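Local coordinates for microcompartments protein (Desulfitobacterium hafniense, PDB 3NWG) that probably builds the shell of a bacterial microcompartment, as a protein with two BMC domains in one chain, at residues A[78-83]-A[120-125]; A[97-102]-A[137-142]. One frame throughout, in Å; residues are numbered along the deposited sequence.

Contact 1. Residues A[78-83]-A[120-125]; sequences HPQVLT and QVDLVE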
ATOM      1  N   HIS A  78       6.875  26.278  16.016  1.00 60.05           N
ATOM      2  CA  HIS A  78       8.169  25.634  16.030  1.00 61.40           C
ATOM      3  C   HIS A  78       8.382  24.812  14.756  1.00 61.78           C
ATOM      4  O   HIS A  78       7.507  24.046  14.360  1.00 60.71           O
ATOM      5  CB  HIS A  78       8.292  24.754  17.267  1.00 61.05           C
ATOM      6  CG  HIS A  78       9.700  24.381  17.600  1.00 62.79           C
ATOM      7  ND1 HIS A  78      10.350  23.321  17.003  1.00 63.40           N
ATOM      8  CD2 HIS A  78      10.594  24.943  18.452  1.00 64.37           C
ATOM      9  CE1 HIS A  78      11.579  23.237  17.484  1.00 65.42           C
ATOM     10  NE2 HIS A  78      11.754  24.212  18.362  1.00 65.20           N
ATOM     11  N   PRO A  79       9.548  24.964  14.104  1.00 63.71           N
ATOM     12  CA  PRO A  79       9.813  24.260  12.843  1.00 64.75           C
ATOM     13  C   PRO A  79       9.511  22.768  12.879  1.00 64.80           C
ATOM     14  O   PRO A  79       9.151  22.199  11.851  1.00 65.01           O
ATOM     15  CB  PRO A  79      11.314  24.481  12.603  1.00 66.45           C
ATOM     16  CG  PRO A  79      11.819  25.250  13.768  1.00 66.76           C
ATOM     17  CD  PRO A  79      10.656  25.852  14.476  1.00 65.28           C
ATOM     18  N   GLN A  80       9.648  22.146  14.049  1.00 65.52           N
ATOM     19  CA  GLN A  80       9.472  20.700  14.171  1.00 66.14           C
ATOM     20  C   GLN A  80       8.023  20.286  14.119  1.00 65.32           C
ATOM     21  O   GLN A  80       7.714  19.195  13.670  1.00 65.13           O
ATOM     22  CB  GLN A  80      10.094  20.179  15.457  1.00 66.65           C
ATOM     23  CG  GLN A  80      11.593  19.975  15.374  1.00 69.57           C
ATOM     24  CD  GLN A  80      12.120  19.158  16.521  1.00 70.41           C
ATOM     25  OE1 GLN A  80      12.201  19.628  17.660  1.00 70.17           O
ATOM     26  NE2 GLN A  80      12.485  17.918  16.228  1.00 72.22           N
ATOM     27  N   VAL A  81       7.136  21.150  14.593  1.00 58.17           N
ATOM     28  CA  VAL A  81       5.711  20.909  14.465  1.00 59.21           C
ATOM     29  C   VAL A  81       5.332  20.731  12.992  1.00 60.67           C
ATOM     30  O   VAL A  81       4.581  19.817  12.641  1.00 60.98           O
ATOM     31  CB  VAL A  81       4.890  22.047  15.079  1.00 58.96           C
ATOM     32  CG1 VAL A  81       3.411  21.850  14.781  1.00 58.01           C
ATOM     33  CG2 VAL A  81       5.156  22.150  16.588  1.00 58.20           C
ATOM     34  N   LEU A  82       5.874  21.585  12.130  1.00 62.12           N
ATOM     35  CA  LEU A  82       5.534  21.536  10.714  1.00 63.56           C
ATOM     36  C   LEU A  82       6.058  20.260  10.072  1.00 64.70           C
ATOM     37  O   LEU A  82       5.302  19.532   9.436  1.00 65.05           O
ATOM     38  CB  LEU A  82       6.043  22.774   9.977  1.00 63.32           C
ATOM     39  CG  LEU A  82       5.575  24.101  10.569  1.00 63.92           C
ATOM     40  CD1 LEU A  82       6.439  25.225  10.061  1.00 63.86           C
ATOM     41  CD2 LEU A  82       4.084  24.368  10.311  1.00 65.04           C
ATOM     42  N   THR A  83       7.340  19.973  10.256  1.00 65.96           N
ATOM     43  CA  THR A  83       7.906  18.767   9.674  1.00 67.83           C
ATOM     44  C   THR A  83       7.198  17.501  10.208  1.00 68.88           C
ATOM     45  O   THR A  83       6.942  16.571   9.449  1.00 69.33           O
ATOM     46  CB  THR A  83       9.451  18.701   9.842  1.00 67.87           C
ATOM     47  OG1 THR A  83       9.803  18.940  11.207  1.00 68.66           O
ATOM     48  CG2 THR A  83      10.139  19.764   8.989  1.00 68.47           C
ATOM     49  N   GLN A 120      15.077  20.306  25.263  1.00 72.52           N
ATOM     50  CA  GLN A 120      15.722  19.528  24.207  1.00 73.01           C
ATOM     51  C   GLN A 120      14.961  18.224  23.947  1.00 70.81           C
ATOM     52  O   GLN A 120      15.278  17.170  24.514  1.00 70.92           O
ATOM     53  CB  GLN A 120      17.185  19.225  24.574  1.00 75.03           C
ATOM     54  CG  GLN A 120      17.865  20.257  25.506  1.00 79.18           C
ATOM     55  CD  GLN A 120      17.646  19.976  27.017  1.00 82.28           C
ATOM     56  OE1 GLN A 120      16.518  19.707  27.468  1.00 80.91           O
ATOM     57  NE2 GLN A 120      18.740  20.046  27.799  1.00 84.32           N
ATOM     58  N   VAL A 121      13.943  18.314  23.100  1.00 68.65           N
ATOM     59  CA  VAL A 121      13.207  17.147  22.631  1.00 66.31           C
ATOM     60  C   VAL A 121      13.193  17.203  21.106  1.00 66.13           C
ATOM     61  O   VAL A 121      13.506  18.235  20.519  1.00 66.57           O
ATOM     62  CB  VAL A 121      11.743  17.104  23.191  1.00 64.66           C
ATOM     63  CG1 VAL A 121      11.729  16.806  24.687  1.00 64.06           C
ATOM     64  CG2 VAL A 121      11.003  18.402  22.903  1.00 63.52           C
ATOM     65  N   ASP A 122      12.859  16.089  20.472  1.00 65.36           N
ATOM     66  CA  ASP A 122      12.529  16.084  19.057  1.00 65.52           C
ATOM     67  C   ASP A 122      11.159  15.460  18.924  1.00 64.10           C
ATOM     68  O   ASP A 122      10.929  14.377  19.454  1.00 63.95           O
ATOM     69  CB  ASP A 122      13.567  15.298  18.251  1.00 66.90           C
ATOM     70  CG  ASP A 122      14.942  15.979  18.242  1.00 70.40           C
ATOM     71  OD1 ASP A 122      15.100  17.042  17.585  1.00 71.02           O
ATOM     72  OD2 ASP A 122      15.875  15.448  18.896  1.00 72.29           O
ATOM     73  N   LEU A 123      10.234  16.147  18.254  1.00 63.62           N
ATOM     74  CA  LEU A 123       8.916  15.566  17.976  1.00 62.53           C
ATOM     75  C   LEU A 123       9.139  14.399  17.040  1.00 63.41           C
ATOM     76  O   LEU A 123      10.002  14.466  16.163  1.00 64.39           O
ATOM     77  CB  LEU A 123       7.951  16.585  17.355  1.00 61.61           C
ATOM     78  CG  LEU A 123       7.648  17.922  18.052  1.00 61.30           C
ATOM     79  CD1 LEU A 123       6.522  18.624  17.349  1.00 61.18           C
ATOM     80  CD2 LEU A 123       7.307  17.779  19.525  1.00 60.55           C
ATOM     81  N   VAL A 124       8.399  13.317  17.246  1.00 63.77           N
ATOM     82  CA  VAL A 124       8.589  12.112  16.439  1.00 65.73           C
ATOM     83  C   VAL A 124       7.503  12.017  15.367  1.00 66.72           C
ATOM     84  O   VAL A 124       7.811  11.848  14.189  1.00 67.76           O
ATOM     85  CB  VAL A 124       8.661  10.829  17.292  1.00 65.62           C
ATOM     86  CG1 VAL A 124       8.900   9.619  16.413  1.00 66.48           C
ATOM     87  CG2 VAL A 124       9.760  10.944  18.324  1.00 65.54           C
ATOM     88  N   GLU A 125       6.241  12.127  15.779  1.00 66.94           N
ATOM     89  CA  GLU A 125       5.131  12.201  14.832  1.00 67.95           C
ATOM     90  C   GLU A 125       3.912  12.929  15.387  1.00 67.18           C
ATOM     91  O   GLU A 125       3.722  13.048  16.599  1.00 66.46           O
ATOM     92  CB  GLU A 125       4.749  10.812  14.287  1.00 69.05           C
ATOM     93  CG  GLU A 125       3.854   9.953  15.168  1.00 71.23           C
ATOM     94  CD  GLU A 125       3.490   8.618  14.506  1.00 76.77           C
ATOM     95  OE1 GLU A 125       2.809   7.774  15.151  1.00 78.46           O
ATOM     96  OE2 GLU A 125       3.892   8.403  13.336  1.00 78.88           O
TER
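Gln80, in the first turn of helix 79-85, reaches across to Asp122 and the backbone beside it and meets them with its amide. NE2 lies 3.1 Å from OD1 of Asp122, a weak hydrogen bond bent to 127° at the hydrogen, with the amide and carboxylate planes 77° apart. The other amide atom, OE1, stands 3.4 Å from O of Val121, two acceptors that lie close without bonding. CG of Gln80 is anti to the carbonyl carbon (chi1 -81°), and from there the extended chain carries the amide to segment 120-125. Nearer the helix, CB of Gln80 is 4.2 Å from CG of Leu123. Beside this polar tip the contact is apolar: CD1 of Leu123 packs against the helix backbone, 3.8 Å from CA of Val81, and lies 3.9 Å from CG2 of the same residue. An alanine in place of Gln80 would probably leave the Asp122 carboxylate without this amide partner and lose the amide's contacts with the backbone of Val121 and Leu123.

Further out, His78 is the N-cap of the helix: its ND1 accepts from N of Gln80 at 3.3 Å in a nearly straight bond, which helps fix the first turn that carries the glutamine. His78 N in turn bonds to Asp113 OD1, and both His78 and Leu123 rest on Ala116 of helix 105-117. The contact thus joins the short helix 79-85, which follows strand 68-74, to an outermost strand of the second sheet; packing of Gln80 and Leu123 carries it, and the weak bond to Asp122 adds modestly.

Contact 2. Residues A[97-102]-A[137-142]; sequences LGIIET and FVTLTG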
ATOM      1  N   LEU A  97      10.058   8.318  25.814  1.00 60.42           N
ATOM      2  CA  LEU A  97       8.970   8.560  24.880  1.00 58.33           C
ATOM      3  C   LEU A  97       7.772   9.249  25.526  1.00 56.59           C
ATOM      4  O   LEU A  97       7.140   8.712  26.433  1.00 56.01           O
ATOM      5  CB  LEU A  97       8.536   7.247  24.233  1.00 58.81           C
ATOM      6  CG  LEU A  97       7.429   7.290  23.177  1.00 58.74           C
ATOM      7  CD1 LEU A  97       7.937   7.834  21.842  1.00 59.98           C
ATOM      8  CD2 LEU A  97       6.858   5.907  22.978  1.00 59.73           C
ATOM      9  N   GLY A  98       7.472  10.446  25.036  1.00 55.12           N
ATOM     10  CA  GLY A  98       6.317  11.201  25.480  1.00 53.56           C
ATOM     11  C   GLY A  98       5.224  11.224  24.428  1.00 52.66           C
ATOM     12  O   GLY A  98       5.498  11.257  23.233  1.00 52.52           O
ATOM     13  N   ILE A  99       3.976  11.177  24.883  1.00 51.87           N
ATOM     14  CA  ILE A  99       2.818  11.220  23.997  1.00 51.21           C
ATOM     15  C   ILE A  99       1.767  12.139  24.604  1.00 50.88           C
ATOM     16  O   ILE A  99       1.408  11.976  25.780  1.00 51.56           O
ATOM     17  CB  ILE A  99       2.173   9.824  23.790  1.00 51.42           C
ATOM     18  CG1 ILE A  99       3.230   8.764  23.432  1.00 51.56           C
ATOM     19  CG2 ILE A  99       1.082   9.904  22.731  1.00 51.10           C
ATOM     20  CD1 ILE A  99       2.726   7.280  23.513  1.00 51.46           C
ATOM     21  N   ILE A 100       1.286  13.101  23.815  1.00 49.51           N
ATOM     22  CA  ILE A 100       0.149  13.931  24.214  1.00 48.65           C
ATOM     23  C   ILE A 100      -1.011  13.702  23.261  1.00 48.65           C
ATOM     24  O   ILE A 100      -0.823  13.679  22.045  1.00 48.02           O
ATOM     25  CB  ILE A 100       0.495  15.433  24.249  1.00 48.25           C
ATOM     26  CG1 ILE A 100       1.711  15.675  25.143  1.00 47.55           C
ATOM     27  CG2 ILE A 100      -0.715  16.254  24.726  1.00 47.72           C
ATOM     28  CD1 ILE A 100       2.312  17.049  25.018  1.00 45.20           C
ATOM     29  N   GLU A 101      -2.208  13.559  23.817  1.00 48.88           N
ATOM     30  CA  GLU A 101      -3.377  13.218  23.030  1.00 49.66           C
ATOM     31  C   GLU A 101      -4.525  14.142  23.435  1.00 50.26           C
ATOM     32  O   GLU A 101      -4.877  14.215  24.611  1.00 50.93           O
ATOM     33  CB  GLU A 101      -3.713  11.744  23.246  1.00 50.45           C
ATOM     34  CG  GLU A 101      -4.922  11.175  22.512  1.00 52.81           C
ATOM     35  CD  GLU A 101      -5.376   9.830  23.128  1.00 57.36           C
ATOM     36  OE1 GLU A 101      -4.831   9.438  24.185  1.00 60.53           O
ATOM     37  OE2 GLU A 101      -6.272   9.156  22.580  1.00 58.53           O
ATOM     38  N   THR A 102      -5.075  14.866  22.452  1.00 50.38           N
ATOM     39  CA  THR A 102      -6.115  15.880  22.674  1.00 50.80           C
ATOM     40  C   THR A 102      -7.336  15.623  21.786  1.00 51.37           C
ATOM     41  O   THR A 102      -7.243  14.924  20.759  1.00 50.81           O
ATOM     42  CB  THR A 102      -5.626  17.355  22.405  1.00 50.27           C
ATOM     43  OG1 THR A 102      -5.362  17.528  21.012  1.00 50.32           O
ATOM     44  CG2 THR A 102      -4.388  17.710  23.190  1.00 49.18           C
ATOM     45  N   PHE A 137      -2.731  13.225  18.253  1.00 60.57           N
ATOM     46  CA  PHE A 137      -1.637  13.051  19.188  1.00 58.76           C
ATOM     47  C   PHE A 137      -0.247  13.386  18.662  1.00 56.90           C
ATOM     48  O   PHE A 137       0.001  13.347  17.458  1.00 56.36           O
ATOM     49  CB  PHE A 137      -1.676  11.666  19.843  1.00 60.02           C
ATOM     50  CG  PHE A 137      -1.327  10.541  18.929  1.00 62.37           C
ATOM     51  CD1 PHE A 137      -2.335   9.797  18.311  1.00 64.36           C
ATOM     52  CD2 PHE A 137       0.016  10.191  18.710  1.00 63.81           C
ATOM     53  CE1 PHE A 137      -2.012   8.727  17.469  1.00 67.01           C
ATOM     54  CE2 PHE A 137       0.353   9.128  17.869  1.00 66.10           C
ATOM     55  CZ  PHE A 137      -0.661   8.387  17.249  1.00 67.41           C
ATOM     56  N   VAL A 138       0.638  13.743  19.594  1.00 55.15           N
ATOM     57  CA  VAL A 138       2.042  13.998  19.312  1.00 53.88           C
ATOM     58  C   VAL A 138       2.919  13.080  20.164  1.00 53.73           C
ATOM     59  O   VAL A 138       2.619  12.835  21.333  1.00 53.09           O
ATOM     60  CB  VAL A 138       2.422  15.506  19.489  1.00 53.62           C
ATOM     61  CG1 VAL A 138       2.183  15.983  20.904  1.00 52.93           C
ATOM     62  CG2 VAL A 138       3.867  15.774  19.072  1.00 53.50           C
ATOM     63  N   THR A 139       3.970  12.537  19.548  1.00 53.72           N
ATOM     64  CA  THR A 139       5.000  11.797  20.274  1.00 53.85           C
ATOM     65  C   THR A 139       6.326  12.542  20.148  1.00 54.36           C
ATOM     66  O   THR A 139       6.592  13.187  19.123  1.00 54.68           O
ATOM     67  CB  THR A 139       5.195  10.360  19.754  1.00 54.65           C
ATOM     68  OG1 THR A 139       5.602  10.405  18.380  1.00 55.38           O
ATOM     69  CG2 THR A 139       3.920   9.525  19.896  1.00 53.17           C
ATOM     70  N   LEU A 140       7.141  12.456  21.197  1.00 54.38           N
ATOM     71  CA  LEU A 140       8.456  13.069  21.219  1.00 54.98           C
ATOM     72  C   LEU A 140       9.456  12.255  22.052  1.00 55.99           C
ATOM     73  O   LEU A 140       9.056  11.441  22.874  1.00 55.92           O
ATOM     74  CB  LEU A 140       8.375  14.530  21.681  1.00 54.60           C
ATOM     75  CG  LEU A 140       7.616  15.118  22.895  1.00 53.85           C
ATOM     76  CD1 LEU A 140       6.216  14.577  23.121  1.00 52.10           C
ATOM     77  CD2 LEU A 140       8.425  15.022  24.159  1.00 54.97           C
ATOM     78  N   THR A 141      10.750  12.451  21.805  1.00 57.14           N
ATOM     79  CA  THR A 141      11.786  11.841  22.627  1.00 58.34           C
ATOM     80  C   THR A 141      12.836  12.827  23.078  1.00 59.17           C
ATOM     81  O   THR A 141      12.901  13.951  22.596  1.00 59.13           O
ATOM     82  CB  THR A 141      12.533  10.703  21.914  1.00 59.51           C
ATOM     83  OG1 THR A 141      12.875  11.118  20.586  1.00 61.18           O
ATOM     84  CG2 THR A 141      11.677   9.504  21.846  1.00 59.50           C
ATOM     85  N   GLY A 142      13.662  12.349  24.003  1.00 60.18           N
ATOM     86  CA  GLY A 142      14.775  13.073  24.611  1.00 61.61           C
ATOM     87  C   GLY A 142      15.174  12.264  25.839  1.00 62.06           C
ATOM     88  O   GLY A 142      14.698  11.139  26.029  1.00 61.47           O
TER
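Gly98 and Leu140 form an antiparallel hydrogen-bonded pair, as do Ile100 and Val138, and four backbone bonds hold the two strands together. The Gly98 N to Leu140 O bond measures 2.9 Å and is nearly straight at 173°; the bond from Ile100 N to Val138 O is 2.8 Å long. CA-H...O contacts fill in between, among them Thr139 CA to Gly98 O at 3.0 Å.

Apolar packing differs on the two faces. Ile99 and Thr139 lie side by side, pointing the same way; CG2 of Thr139, anti to its carbonyl carbon, comes 3.7 Å from CG1 of Ile99. CG2 of Ile99 also nears CD2 of Phe137 at 4.2 Å. On the other face CB of Ile100 meets CG1 of Val138 at 3.8 Å, and CD1 of Leu140 lies 3.4 Å from O of Gly98. Ile100 and Leu140 pack on helix 144-160, and Val138 on helix 105-117.

Ile99, Glu101 and Phe137 also pack on a neighbouring subunit. Polar contact comes from Glu101, whose OE2 accepts from Ile13 N and OE1, weakly, from Ala14 N of that subunit, backbone N-H groups at the start of its helix 13-26, a setting that would suit a negative carboxylate.

From the N terminus, the chain runs from strand 68-74 into helix 79-85, enters strand 96-102, passes helix 105-117 and returns as strand 122-127, which closes contact 1. It then turns back into strand 136-142, whose pairing with 97-102 closes contact 2. The segments alternate along the chain, so the two loops cross rather than nest. They meet in one sheet, where strands 122-127 and 136-142 are neighbours: Val124 N and Thr139 O are probably hydrogen-bonded, within a classic beta bulge in which Val124 and Glu125 both face Thr139. Contact 1 ties helix 79-85 to the sheet's border, contact 2 its two central strands.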